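Aldose 1-epimerase (Escherichia coli, PDB 3NRE) probably interconverts the alpha and beta anomers of aldose sugars, as a putative aldose 1-epimerase (mutarotase) built on the beta-sandwich fold of the galactose mutarotase superfamily. Local coordinates at residues A[17-21]-A[87-92]; A[56-60]-A[171-175]; A[100-105]-A[117-123]; A[158-164]-A[189-195]; A[207-211]-A[223-227]. Residues are numbered along the deposited sequence.

Contact 1 of 5, residues A[17-21]-A[87-92]; sequences SDQGG and GWLGEW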
# COMPACT_ATOMS: atom_id res chain seq x y z
N SER A 17 -7.74 11.34 -6.11
CA SER A 17 -8.76 11.04 -7.09
C SER A 17 -9.80 10.10 -6.54
O SER A 17 -9.45 9.17 -5.81
CB SER A 17 -8.11 10.37 -8.32
OG SER A 17 -9.08 9.91 -9.22
N ASP A 18 -11.04 10.28 -6.98
CA ASP A 18 -12.10 9.31 -6.67
C ASP A 18 -11.95 7.99 -7.44
O ASP A 18 -12.68 7.05 -7.16
CB ASP A 18 -13.51 9.86 -6.86
CG ASP A 18 -13.81 10.35 -8.30
OD1 ASP A 18 -12.96 10.26 -9.21
OD2 ASP A 18 -14.95 10.90 -8.47
N GLN A 19 -11.07 7.94 -8.44
CA GLN A 19 -10.83 6.71 -9.20
C GLN A 19 -9.83 5.90 -8.38
O GLN A 19 -8.62 6.19 -8.35
CB GLN A 19 -10.24 7.00 -10.57
CG GLN A 19 -11.09 7.90 -11.39
CD GLN A 19 -12.48 7.36 -11.67
OE1 GLN A 19 -12.62 6.38 -12.39
NE2 GLN A 19 -13.52 8.03 -11.13
N GLY A 20 -10.34 4.90 -7.66
CA GLY A 20 -9.49 4.07 -6.84
C GLY A 20 -9.13 4.61 -5.46
O GLY A 20 -8.36 4.02 -4.73
N GLY A 21 -9.58 5.81 -5.12
CA GLY A 21 -9.17 6.43 -3.90
C GLY A 21 -7.67 6.69 -3.82
O GLY A 21 -7.06 6.58 -2.77
N GLY A 87 -10.68 -1.96 -3.76
CA GLY A 87 -10.72 -0.52 -3.58
C GLY A 87 -9.99 0.26 -4.65
O GLY A 87 -10.52 1.24 -5.21
N TRP A 88 -8.78 -0.18 -4.94
CA TRP A 88 -7.96 0.48 -5.95
C TRP A 88 -8.55 0.52 -7.36
O TRP A 88 -8.06 1.28 -8.19
CB TRP A 88 -6.54 -0.12 -5.98
CG TRP A 88 -6.46 -1.56 -6.48
CD1 TRP A 88 -7.24 -2.63 -6.10
CD2 TRP A 88 -5.50 -2.06 -7.39
NE1 TRP A 88 -6.80 -3.76 -6.76
CE2 TRP A 88 -5.74 -3.44 -7.55
CE3 TRP A 88 -4.41 -1.49 -8.06
CZ2 TRP A 88 -4.95 -4.25 -8.36
CZ3 TRP A 88 -3.63 -2.29 -8.87
CH2 TRP A 88 -3.91 -3.65 -9.04
N LEU A 89 -9.55 -0.33 -7.66
CA LEU A 89 -10.17 -0.42 -8.94
C LEU A 89 -11.58 0.23 -9.00
O LEU A 89 -12.20 0.27 -10.06
CB LEU A 89 -10.31 -1.89 -9.35
CG LEU A 89 -9.00 -2.68 -9.38
CD1 LEU A 89 -9.31 -4.14 -9.75
CD2 LEU A 89 -8.07 -2.05 -10.37
N GLY A 90 -12.08 0.63 -7.86
CA GLY A 90 -13.48 1.12 -7.76
C GLY A 90 -13.58 2.62 -7.78
O GLY A 90 -12.58 3.35 -7.60
N GLU A 91 -14.78 3.11 -8.01
CA GLU A 91 -15.01 4.54 -7.96
C GLU A 91 -15.55 4.93 -6.58
O GLU A 91 -16.55 4.37 -6.11
CB GLU A 91 -15.97 4.98 -9.06
CG GLU A 91 -15.40 4.88 -10.46
CD GLU A 91 -16.30 5.61 -11.45
OE1 GLU A 91 -16.25 6.86 -11.48
OE2 GLU A 91 -17.06 4.92 -12.18
N TRP A 92 -14.89 5.88 -5.92
CA TRP A 92 -15.24 6.27 -4.56
C TRP A 92 -16.09 7.53 -4.59
O TRP A 92 -16.14 8.24 -5.63
CB TRP A 92 -13.98 6.53 -3.75
CG TRP A 92 -13.07 5.32 -3.55
CD1 TRP A 92 -12.56 4.49 -4.53
CD2 TRP A 92 -12.58 4.82 -2.29
NE1 TRP A 92 -11.77 3.53 -3.94
CE2 TRP A 92 -11.78 3.69 -2.58
CE3 TRP A 92 -12.73 5.21 -0.95
CZ2 TRP A 92 -11.13 2.97 -1.59
CZ3 TRP A 92 -12.13 4.48 0.02
CH2 TRP A 92 -11.29 3.38 -0.30
O HOH W 1 -16.20 11.58 -5.79

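Contact 2 of 5, residues A[56-60]-A[171-175]; sequences NRVSG and REQWL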
# COMPACT_ATOMS: atom_id res chain seq x y z
N ASN A 56 -2.08 -7.68 -1.61
CA ASN A 56 -1.28 -8.63 -2.38
C ASN A 56 -2.20 -9.76 -2.91
O ASN A 56 -3.35 -9.51 -3.27
CB ASN A 56 0.00 -9.11 -1.60
CG ASN A 56 1.16 -9.42 -2.51
OD1 ASN A 56 1.16 -10.46 -3.16
ND2 ASN A 56 2.10 -8.50 -2.64
N ARG A 57 -1.67 -10.97 -3.03
CA ARG A 57 -2.33 -12.08 -3.70
C ARG A 57 -2.56 -13.23 -2.73
O ARG A 57 -1.80 -13.36 -1.76
CB ARG A 57 -1.37 -12.61 -4.77
CG ARG A 57 -0.95 -11.57 -5.83
CD ARG A 57 0.14 -12.03 -6.73
NE ARG A 57 0.46 -10.99 -7.73
CZ ARG A 57 1.25 -9.93 -7.52
NH1 ARG A 57 1.86 -9.77 -6.35
NH2 ARG A 57 1.41 -9.05 -8.52
N VAL A 58 -3.56 -14.07 -3.01
CA VAL A 58 -3.79 -15.32 -2.26
C VAL A 58 -3.46 -16.45 -3.24
O VAL A 58 -4.16 -16.63 -4.25
CB VAL A 58 -5.20 -15.45 -1.81
CG1 VAL A 58 -5.37 -16.79 -1.01
CG2 VAL A 58 -5.67 -14.21 -0.97
N SER A 59 -2.35 -17.16 -2.99
CA SER A 59 -1.88 -18.14 -3.99
C SER A 59 -2.94 -19.17 -4.27
O SER A 59 -3.56 -19.74 -3.34
CB SER A 59 -0.52 -18.72 -3.65
OG SER A 59 -0.60 -19.35 -2.42
N GLY A 60 -3.18 -19.39 -5.56
CA GLY A 60 -4.21 -20.30 -6.02
C GLY A 60 -5.60 -19.70 -6.18
O GLY A 60 -6.50 -20.37 -6.66
N ARG A 171 8.85 -16.22 -5.91
CA ARG A 171 8.77 -17.37 -6.75
C ARG A 171 8.01 -17.03 -8.05
O ARG A 171 7.85 -15.85 -8.40
CB ARG A 171 8.22 -18.59 -5.97
CG ARG A 171 6.79 -18.44 -5.45
CD ARG A 171 6.28 -19.70 -4.77
NE ARG A 171 4.98 -19.51 -4.11
CZ ARG A 171 3.90 -20.26 -4.32
NH1 ARG A 171 3.94 -21.25 -5.16
NH2 ARG A 171 2.79 -19.97 -3.67
N GLU A 172 7.55 -18.05 -8.76
CA GLU A 172 6.80 -17.85 -9.98
C GLU A 172 5.48 -17.07 -9.75
O GLU A 172 4.93 -16.99 -8.62
CB GLU A 172 6.56 -19.21 -10.65
CG GLU A 172 7.84 -19.97 -10.97
CD GLU A 172 8.39 -20.89 -9.81
OE1 GLU A 172 7.81 -20.85 -8.69
OE2 GLU A 172 9.35 -21.64 -10.05
N GLN A 173 4.98 -16.46 -10.84
CA GLN A 173 3.69 -15.72 -10.81
C GLN A 173 3.67 -14.52 -9.84
O GLN A 173 2.62 -14.08 -9.39
CB GLN A 173 2.55 -16.66 -10.46
CG GLN A 173 2.35 -17.82 -11.43
CD GLN A 173 1.07 -18.61 -11.09
OE1 GLN A 173 1.05 -19.39 -10.13
NE2 GLN A 173 0.06 -18.44 -11.87
N TRP A 174 4.87 -14.00 -9.55
CA TRP A 174 5.02 -12.85 -8.65
C TRP A 174 4.65 -13.13 -7.22
O TRP A 174 4.44 -12.21 -6.44
CB TRP A 174 4.31 -11.61 -9.16
CG TRP A 174 4.75 -11.20 -10.45
CD1 TRP A 174 6.06 -11.07 -10.88
CD2 TRP A 174 3.94 -10.88 -11.55
NE1 TRP A 174 6.10 -10.70 -12.19
CE2 TRP A 174 4.80 -10.58 -12.64
CE3 TRP A 174 2.56 -10.85 -11.74
CZ2 TRP A 174 4.32 -10.22 -13.90
CZ3 TRP A 174 2.07 -10.48 -13.01
CH2 TRP A 174 2.95 -10.19 -14.07
N LEU A 175 4.57 -14.40 -6.85
CA LEU A 175 4.08 -14.80 -5.57
C LEU A 175 5.21 -14.86 -4.54
O LEU A 175 6.35 -15.17 -4.84
CB LEU A 175 3.45 -16.23 -5.63
CG LEU A 175 2.13 -16.38 -6.39
CD1 LEU A 175 1.74 -17.81 -6.59
CD2 LEU A 175 1.00 -15.60 -5.75

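Contact 3 of 5, residues A[100-105]-A[117-123]; sequences DSLCLV and VSQAFHL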
# COMPACT_ATOMS: atom_id res chain seq x y z
N ASP A 100 -7.76 21.19 4.39
CA ASP A 100 -6.67 20.28 4.79
C ASP A 100 -7.16 18.86 5.13
O ASP A 100 -6.39 18.09 5.70
CB ASP A 100 -5.90 20.88 5.99
CG ASP A 100 -6.80 21.13 7.22
OD1 ASP A 100 -7.96 20.68 7.24
OD2 ASP A 100 -6.34 21.82 8.17
N SER A 101 -8.41 18.53 4.79
CA SER A 101 -8.94 17.17 4.98
C SER A 101 -9.92 16.71 3.88
O SER A 101 -10.60 17.51 3.22
CB SER A 101 -9.62 17.04 6.35
OG SER A 101 -10.89 17.67 6.31
N LEU A 102 -9.95 15.40 3.69
CA LEU A 102 -10.79 14.76 2.70
C LEU A 102 -11.18 13.38 3.24
O LEU A 102 -10.37 12.71 3.88
CB LEU A 102 -9.99 14.58 1.38
CG LEU A 102 -10.75 13.91 0.23
CD1 LEU A 102 -11.78 14.85 -0.40
CD2 LEU A 102 -9.78 13.43 -0.83
N CYS A 103 -12.42 12.99 2.98
CA CYS A 103 -12.90 11.64 3.23
C CYS A 103 -13.70 11.11 2.03
O CYS A 103 -14.60 11.76 1.50
CB CYS A 103 -13.77 11.63 4.50
SG CYS A 103 -14.21 9.92 4.94
N LEU A 104 -13.30 9.92 1.57
CA LEU A 104 -13.94 9.20 0.51
C LEU A 104 -14.45 7.84 1.05
O LEU A 104 -13.86 7.26 1.96
CB LEU A 104 -12.93 8.86 -0.58
CG LEU A 104 -12.10 9.99 -1.16
CD1 LEU A 104 -11.06 9.46 -2.18
CD2 LEU A 104 -13.00 11.04 -1.81
N VAL A 105 -15.50 7.35 0.43
CA VAL A 105 -16.08 6.04 0.78
C VAL A 105 -16.29 5.19 -0.48
O VAL A 105 -16.54 5.69 -1.58
CB VAL A 105 -17.34 6.18 1.60
CG1 VAL A 105 -17.09 7.00 2.87
CG2 VAL A 105 -18.44 6.84 0.79
N VAL A 117 -15.87 0.82 2.89
CA VAL A 117 -14.61 1.33 3.40
C VAL A 117 -14.60 2.84 3.28
O VAL A 117 -15.09 3.35 2.29
CB VAL A 117 -13.41 0.68 2.71
CG1 VAL A 117 -13.52 0.75 1.13
CG2 VAL A 117 -12.07 1.27 3.17
N SER A 118 -14.02 3.51 4.28
CA SER A 118 -13.73 4.91 4.25
C SER A 118 -12.22 5.12 4.22
O SER A 118 -11.44 4.38 4.81
CB SER A 118 -14.40 5.65 5.43
OG SER A 118 -13.81 5.26 6.64
N GLN A 119 -11.79 6.16 3.49
CA GLN A 119 -10.41 6.57 3.48
C GLN A 119 -10.38 8.07 3.76
O GLN A 119 -10.92 8.83 2.94
CB GLN A 119 -9.75 6.28 2.13
CG GLN A 119 -8.23 6.32 2.23
CD GLN A 119 -7.53 5.97 0.95
OE1 GLN A 119 -6.31 5.77 0.95
NE2 GLN A 119 -8.26 5.93 -0.16
N ALA A 120 -9.76 8.45 4.89
CA ALA A 120 -9.58 9.84 5.32
C ALA A 120 -8.14 10.29 5.16
O ALA A 120 -7.19 9.58 5.46
CB ALA A 120 -10.00 10.01 6.79
N PHE A 121 -7.98 11.52 4.68
CA PHE A 121 -6.68 12.14 4.45
C PHE A 121 -6.64 13.42 5.28
O PHE A 121 -7.61 14.17 5.26
CB PHE A 121 -6.55 12.51 2.96
CG PHE A 121 -6.65 11.34 2.01
CD1 PHE A 121 -7.87 10.87 1.59
CD2 PHE A 121 -5.50 10.76 1.50
CE1 PHE A 121 -7.97 9.78 0.72
CE2 PHE A 121 -5.58 9.70 0.62
CZ PHE A 121 -6.82 9.24 0.21
N HIS A 122 -5.51 13.70 5.91
CA HIS A 122 -5.31 14.94 6.66
C HIS A 122 -3.90 15.49 6.48
O HIS A 122 -2.93 14.73 6.49
CB HIS A 122 -5.62 14.67 8.11
CG HIS A 122 -5.64 15.89 8.97
ND1 HIS A 122 -4.75 16.08 10.00
CD2 HIS A 122 -6.44 16.98 8.95
CE1 HIS A 122 -5.00 17.25 10.59
NE2 HIS A 122 -6.03 17.81 9.97
N LEU A 123 -3.79 16.81 6.30
CA LEU A 123 -2.49 17.48 6.15
C LEU A 123 -2.28 18.42 7.30
O LEU A 123 -3.19 19.16 7.65
CB LEU A 123 -2.43 18.32 4.88
CG LEU A 123 -2.05 17.67 3.58
CD1 LEU A 123 -1.91 18.76 2.51
CD2 LEU A 123 -0.75 16.86 3.72
O HOH W 2 -4.32 20.81 9.63

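Contact 4 of 5, residues A[158-164]-A[189-195]; sequences TRIQAQA and FNQPAPL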
# COMPACT_ATOMS: atom_id res chain seq x y z
N THR A 158 19.15 7.87 -3.09
CA THR A 158 18.09 7.42 -2.13
C THR A 158 18.53 6.22 -1.27
O THR A 158 19.22 5.31 -1.75
CB THR A 158 16.79 7.00 -2.88
OG1 THR A 158 16.37 8.04 -3.74
CG2 THR A 158 15.66 6.71 -1.92
N ARG A 159 18.13 6.25 0.01
CA ARG A 159 18.39 5.16 0.95
C ARG A 159 17.13 4.96 1.79
O ARG A 159 16.42 5.90 2.06
CB ARG A 159 19.60 5.47 1.87
CG ARG A 159 20.94 5.70 1.06
CD ARG A 159 22.13 5.69 1.96
NE ARG A 159 21.91 6.46 3.19
CZ ARG A 159 22.68 6.35 4.28
NH1 ARG A 159 23.71 5.52 4.28
NH2 ARG A 159 22.41 7.07 5.37
N ILE A 160 16.83 3.71 2.14
CA ILE A 160 15.72 3.40 3.04
C ILE A 160 16.18 2.55 4.22
O ILE A 160 17.23 1.88 4.17
CB ILE A 160 14.58 2.64 2.32
CG1 ILE A 160 15.06 1.27 1.82
CG2 ILE A 160 14.06 3.48 1.16
CD1 ILE A 160 13.89 0.36 1.34
N GLN A 161 15.38 2.64 5.28
CA GLN A 161 15.62 1.91 6.52
C GLN A 161 14.27 1.44 7.03
O GLN A 161 13.34 2.22 7.17
CB GLN A 161 16.29 2.76 7.57
CG GLN A 161 16.69 1.95 8.81
CD GLN A 161 17.33 2.81 9.89
OE1 GLN A 161 17.29 4.05 9.83
NE2 GLN A 161 17.92 2.17 10.88
N ALA A 162 14.15 0.13 7.23
CA ALA A 162 12.89 -0.48 7.63
C ALA A 162 13.22 -1.85 8.26
O ALA A 162 13.64 -2.77 7.59
CB ALA A 162 11.96 -0.68 6.40
N GLN A 163 13.08 -1.93 9.57
CA GLN A 163 13.38 -3.16 10.33
C GLN A 163 12.79 -4.41 9.70
O GLN A 163 11.66 -4.39 9.27
CB GLN A 163 12.86 -2.99 11.76
CG GLN A 163 12.96 -4.24 12.64
CD GLN A 163 12.36 -3.98 14.02
OE1 GLN A 163 12.89 -3.17 14.79
NE2 GLN A 163 11.22 -4.63 14.32
N ALA A 164 13.57 -5.49 9.66
CA ALA A 164 13.11 -6.76 9.14
C ALA A 164 13.93 -7.89 9.72
O ALA A 164 15.14 -7.77 9.89
CB ALA A 164 13.19 -6.81 7.59
N PHE A 189 17.49 -3.75 4.98
CA PHE A 189 17.21 -2.35 5.24
C PHE A 189 17.10 -2.06 6.73
O PHE A 189 16.57 -1.02 7.13
CB PHE A 189 15.93 -1.91 4.50
CG PHE A 189 15.98 -2.22 3.04
CD1 PHE A 189 16.88 -1.55 2.22
CD2 PHE A 189 15.22 -3.23 2.49
CE1 PHE A 189 16.94 -1.87 0.82
CE2 PHE A 189 15.30 -3.57 1.14
CZ PHE A 189 16.17 -2.88 0.31
N ASN A 190 17.63 -2.95 7.57
CA ASN A 190 17.66 -2.63 9.02
C ASN A 190 18.44 -1.35 9.34
O ASN A 190 18.05 -0.56 10.19
CB ASN A 190 18.20 -3.81 9.84
CG ASN A 190 17.19 -4.94 9.95
OD1 ASN A 190 16.28 -4.88 10.78
ND2 ASN A 190 17.31 -5.94 9.07
N GLN A 191 19.55 -1.16 8.62
CA GLN A 191 20.30 0.14 8.61
C GLN A 191 20.06 0.77 7.21
O GLN A 191 19.85 0.03 6.24
CB GLN A 191 21.80 -0.09 8.85
CG GLN A 191 22.19 -0.52 10.31
CD GLN A 191 21.60 0.43 11.37
OE1 GLN A 191 20.71 0.04 12.14
NE2 GLN A 191 22.05 1.69 11.36
N PRO A 192 20.10 2.11 7.09
CA PRO A 192 19.86 2.73 5.80
C PRO A 192 20.67 2.10 4.67
O PRO A 192 21.89 1.91 4.81
CB PRO A 192 20.31 4.18 6.02
CG PRO A 192 20.22 4.39 7.50
CD PRO A 192 20.54 3.07 8.12
N ALA A 193 20.02 1.80 3.55
CA ALA A 193 20.70 1.12 2.45
C ALA A 193 20.11 1.60 1.13
O ALA A 193 18.95 1.93 1.07
CB ALA A 193 20.52 -0.39 2.59
N PRO A 194 20.90 1.55 0.04
CA PRO A 194 20.34 1.89 -1.28
C PRO A 194 19.35 0.85 -1.78
O PRO A 194 19.39 -0.32 -1.32
CB PRO A 194 21.59 1.90 -2.20
CG PRO A 194 22.59 0.97 -1.50
CD PRO A 194 22.33 1.16 -0.02
N LEU A 195 18.48 1.24 -2.70
CA LEU A 195 17.67 0.26 -3.41
C LEU A 195 18.56 -0.44 -4.43
O LEU A 195 19.35 0.21 -5.11
CB LEU A 195 16.48 0.89 -4.14
CG LEU A 195 15.21 1.28 -3.37
CD1 LEU A 195 14.52 0.12 -2.63
CD2 LEU A 195 15.53 2.49 -2.41
O HOH W 3 19.13 4.03 -4.15

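Contact 5 of 5, residues A[207-211]-A[223-227]; sequences WNGQA and IMETT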
# COMPACT_ATOMS: atom_id res chain seq x y z
N TRP A 207 8.69 -6.40 10.90
CA TRP A 207 8.74 -4.96 10.86
C TRP A 207 8.03 -4.40 12.06
O TRP A 207 7.14 -5.05 12.63
CB TRP A 207 8.04 -4.49 9.59
CG TRP A 207 8.17 -3.05 9.29
CD1 TRP A 207 9.27 -2.28 9.45
CD2 TRP A 207 7.20 -2.24 8.61
NE1 TRP A 207 9.02 -1.01 8.97
CE2 TRP A 207 7.74 -0.96 8.47
CE3 TRP A 207 5.89 -2.47 8.17
CZ2 TRP A 207 7.05 0.08 7.87
CZ3 TRP A 207 5.20 -1.46 7.58
CH2 TRP A 207 5.77 -0.18 7.47
N ASN A 208 8.43 -3.18 12.44
CA ASN A 208 7.83 -2.43 13.54
C ASN A 208 6.91 -1.29 13.08
O ASN A 208 6.55 -0.43 13.86
CB ASN A 208 8.92 -1.87 14.47
CG ASN A 208 9.84 -0.84 13.79
OD1 ASN A 208 9.80 -0.63 12.56
ND2 ASN A 208 10.67 -0.20 14.60
N GLY A 209 6.51 -1.32 11.81
CA GLY A 209 5.64 -0.34 11.25
C GLY A 209 6.23 1.03 11.01
O GLY A 209 5.47 1.93 10.79
N GLN A 210 7.56 1.19 11.14
CA GLN A 210 8.20 2.48 10.96
C GLN A 210 9.29 2.39 9.89
O GLN A 210 10.10 1.43 9.87
CB GLN A 210 8.80 2.97 12.29
CG GLN A 210 7.79 3.03 13.43
CD GLN A 210 8.34 3.67 14.69
OE1 GLN A 210 9.14 4.60 14.64
NE2 GLN A 210 7.93 3.17 15.84
N ALA A 211 9.33 3.40 9.04
CA ALA A 211 10.34 3.43 8.00
C ALA A 211 10.87 4.83 7.80
O ALA A 211 10.23 5.82 8.14
CB ALA A 211 9.78 2.88 6.68
N ILE A 223 9.39 10.22 7.00
CA ILE A 223 9.25 9.31 8.12
C ILE A 223 7.87 8.71 8.01
O ILE A 223 6.86 9.41 8.09
CB ILE A 223 9.31 10.00 9.49
CG1 ILE A 223 10.68 10.60 9.75
CG2 ILE A 223 8.89 9.03 10.63
CD1 ILE A 223 11.77 9.63 9.70
N MSE A 224 7.86 7.41 7.82
CA MSE A 224 6.62 6.62 7.71
C MSE A 224 6.35 5.93 9.04
O MSE A 224 7.23 5.25 9.59
CB MSE A 224 6.70 5.56 6.58
CG MSE A 224 5.53 4.53 6.60
SE MSE A 224 5.37 3.14 5.18
CE MSE A 224 5.57 4.17 3.59
N GLU A 225 5.11 6.10 9.54
CA GLU A 225 4.65 5.46 10.79
C GLU A 225 3.26 4.89 10.57
O GLU A 225 2.43 5.47 9.88
CB GLU A 225 4.59 6.44 11.97
CG GLU A 225 5.95 6.91 12.39
CD GLU A 225 5.92 7.79 13.65
OE1 GLU A 225 5.05 7.62 14.54
OE2 GLU A 225 6.81 8.65 13.74
N THR A 226 3.02 3.69 11.07
CA THR A 226 1.70 3.06 10.96
C THR A 226 1.12 2.78 12.36
O THR A 226 1.87 2.49 13.35
CB THR A 226 1.77 1.74 10.19
OG1 THR A 226 2.83 0.93 10.76
CG2 THR A 226 1.99 1.99 8.65
N THR A 227 -0.20 2.88 12.45
CA THR A 227 -0.91 2.60 13.73
C THR A 227 -2.19 1.84 13.46
O THR A 227 -3.04 2.32 12.71
CB THR A 227 -1.34 3.90 14.48
OG1 THR A 227 -0.23 4.79 14.56
CG2 THR A 227 -1.82 3.58 15.89
O HOH W 4 4.66 2.61 13.86

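Contact 1 of 5, residues A[17-21]-A[87-92]
Two loops of the beta-sandwich meet here through a single backbone bridge, Gln19 with Glu91: the turn between strands 12-17 and 22-28, and the loop that leads into strand 93-97. Ser17 opens the turn from the end of its strand; its OG accepts from Gln19 N at 2.9 Å, closing an ST turn. Asp18 O then takes the hydrogen bond of Trp92 N (2.8 Å, nearly straight), while its carboxylate turns elsewhere, OD1 to the backbone N of Thr3 and OD2 to a water that also reaches Trp92 O weakly. The side chain of Gln19 starts away from the other loop but folds back, so that NE2 donates both to Asp18 OD1 and, at 3.0 Å, to Glu91 OE1. Gly20 N bonds Gly90 O at 2.7 Å, and Gly20 CA lies 3.4 Å from both Gly87 O and Trp88 O; a CB on Gly20 would strike Trp88 O. Beyond it Gly21, at positive phi, lies over one face of the Trp92 indole, where a CB would collide with CE2. The ring also packs on Val117 and Gln119 of strand 114-123, joining both loops to its sheet. Its own loop holds it too, Trp92 NE1 donating to Gly87 O at 2.9 Å, and Gly21 CA sits 3.8 Å above the centroid of its five-membered ring, 5° off the normal, a CH-pi contact.

Contact 2 of 5, residues A[56-60]-A[171-175]
Packing alone joins these two loops, which bury 258 Å² between them. The main van der Waals contacts come from Arg57, whose extended side chain lays its aliphatic part on Leu175 (CD to CD2, 3.8 Å) and one face of its guanidinium against Trp174 CB (CZ to CB, 3.9 Å). Further along, Ser59 CB touches Leu175 CD1 at 3.8 Å and Arg171 NH2 at 3.5 Å. The polar groups are satisfied elsewhere: Arg57 NE forms a salt bridge with Asp79, Ser59 OG bonds Asp261, and Arg171 NE bonds Ala176 O. Within 56-60, Asn56 OD1 accepts from Arg57 N at 2.9 Å and weakly from Arg57 NH1. Asn56 ND2 and Arg57 NH1 also both bond one oxygen of a bound di(hydroxyethyl)ether, probably from the crystallisation liquor; with His84 bonded to Asn56 N, this is consistent with the sugar-binding cleft of the mutarotase family. The 171-175 loop is the turn between antiparallel strands 166-170 and 176-180, and it packs against the loop joining strands 48-51 and 62-65.

Contact 3 of 5, residues A[100-105]-A[117-123]
Five backbone hydrogen bonds zip this antiparallel beta hairpin, strands 101-109 and 114-123; the axes of 101-105 and 117-123 come within 4.7 Å, at an angle of 165°. Leu102 pairs with Phe121 (N to O 3.1 Å, O to N 2.8 Å) and Leu104 with Gln119 (N to O 3.0 Å, O to N 2.8 Å); Leu123 N to Asp100 O, 3.0 Å, adds the fifth. Alternating with them, Ser101-His122, Cys103-Ala120 and Val105-Ser118 are non-hydrogen-bonded pairs, where CA-H...O contacts such as Val105 CA to Val117 O (3.2 Å) fill in. Leu102, Leu104 and Phe121 face the interior, where strand 12-17 covers all three and strand 4-9 the leucines; Gln119, on this face, bonds Gly21 O and Trp148 NE1. Leu102 CD2 meets Phe121 CD1 at 4.0 Å, and Leu104 CD1 reaches Phe121 CE1 at 4.2 Å. The other face carries the partly exposed Ser101, Cys103, Ser118, Ala120 and His122, with the buried Val105. At the open end a water bridges Asp100 OD2 (2.7 Å) and Leu123 O (2.8 Å).

Contact 4 of 5, residues A[158-164]-A[189-195]
Strand 159-162 and the segment 189-195 run antiparallel at the edge of a large sheet, but the regular pairing is brief. Ile160 with Ala193 is the one well-formed bridge, Ile160 N to Ala193 O 3.0 Å and Ala193 N to Ile160 O 2.9 Å. Pro192 and Pro194 have no amide hydrogen to offer. Further on, Phe189 O accepts from Ala162 N at 2.7 Å, and Asn190 takes over with its side chain: its OD1 receives Ala164 N and its ND2 gives to Ala164 O, both 3.0 Å, so one amide matches both polar groups of a backbone residue. The same ND2 also bonds Asp188 OD1. Asn190 O is taken by Gln161 NE2 at 2.8 Å. At the other end a water donates to Thr158 O (2.7 Å) and accepts from Leu195 N (3.2 Å), bridging backbones too far apart to bond directly. Arg159 lays a guanidinium face on Pro192 (NH2 to CB, 3.6 Å), while its charge is met by Glu214 in a salt bridge; Thr158 OG1 bonds Gln215. Ile160 CD1 makes a CH-pi contact over the Phe189 ring face, 3.7 Å from its centroid, and Ile160 CG2 touches Leu195 CD2 at 4.0 Å. These apolar groups face strands 232-237 and 250-256, and on its other edge strand 159-162 is bonded to strand 210-215.

Contact 5 of 5, residues A[207-211]-A[223-227]
One carbonyl, Gly209 O, receives two donors from Thr226: the hydroxyl OG1 at 2.8 Å and, weakly and bent, the backbone N at 3.0 Å. A water adds a third, weak bond at 3.2 Å to Gly209 O and also donates to Thr226 O at 2.8 Å. Gly209 has positive phi, and a CB there would run into Thr226 OG1, which also bonds Ala230 N. Gly209 lies within an Asx turn, Asn208 OD1 accepting from Gln210 N at 3.2 Å, and Trp207 NE1 reaches Gln210 O at 2.8 Å. From here the chain enters strand 210-215, which forms an antiparallel beta hairpin with strand 220-227. Ala211 and Met224 are its hydrogen-bonded pair, N to O 2.9 Å in each direction, whereas Gln210 and Glu225 form a non-hydrogen-bonded pair on the more exposed face. On the inner face Ala211 CB packs on Met224 CB at 4.1 Å. Met224, deposited as selenomethionine, brings SE to the edge of the Trp207 indole, 4.1 Å from CH2, a Met-aromatic contact. Leu286 and Leu253 also touch Met224, and the Trp207 ring meets Tyr233 edge-to-face.

Contacts 3, 4 and 5 lie in one nine-stranded antiparallel sheet. Contacts 3 and 5 are hairpins, 3 regular over its length and 5 only beyond its opening turn; each has an inward and an outward face. Contact 4, at an outermost strand, supplements a short backbone pairing with amide side chains and a water, and touches contact 5 through Gln163 and Ala162 against Trp207. Contact 1, the most buried, is loop to loop yet rich in backbone bonds and glycines; it joins contact 3 through a probable bond of Gly21 O to Gln119 NE2 and Trp92 packing. Contacts 2 to 5 are partly buried, 2 and 4 with several exposed residues; contact 2 is held by packing and touches no other.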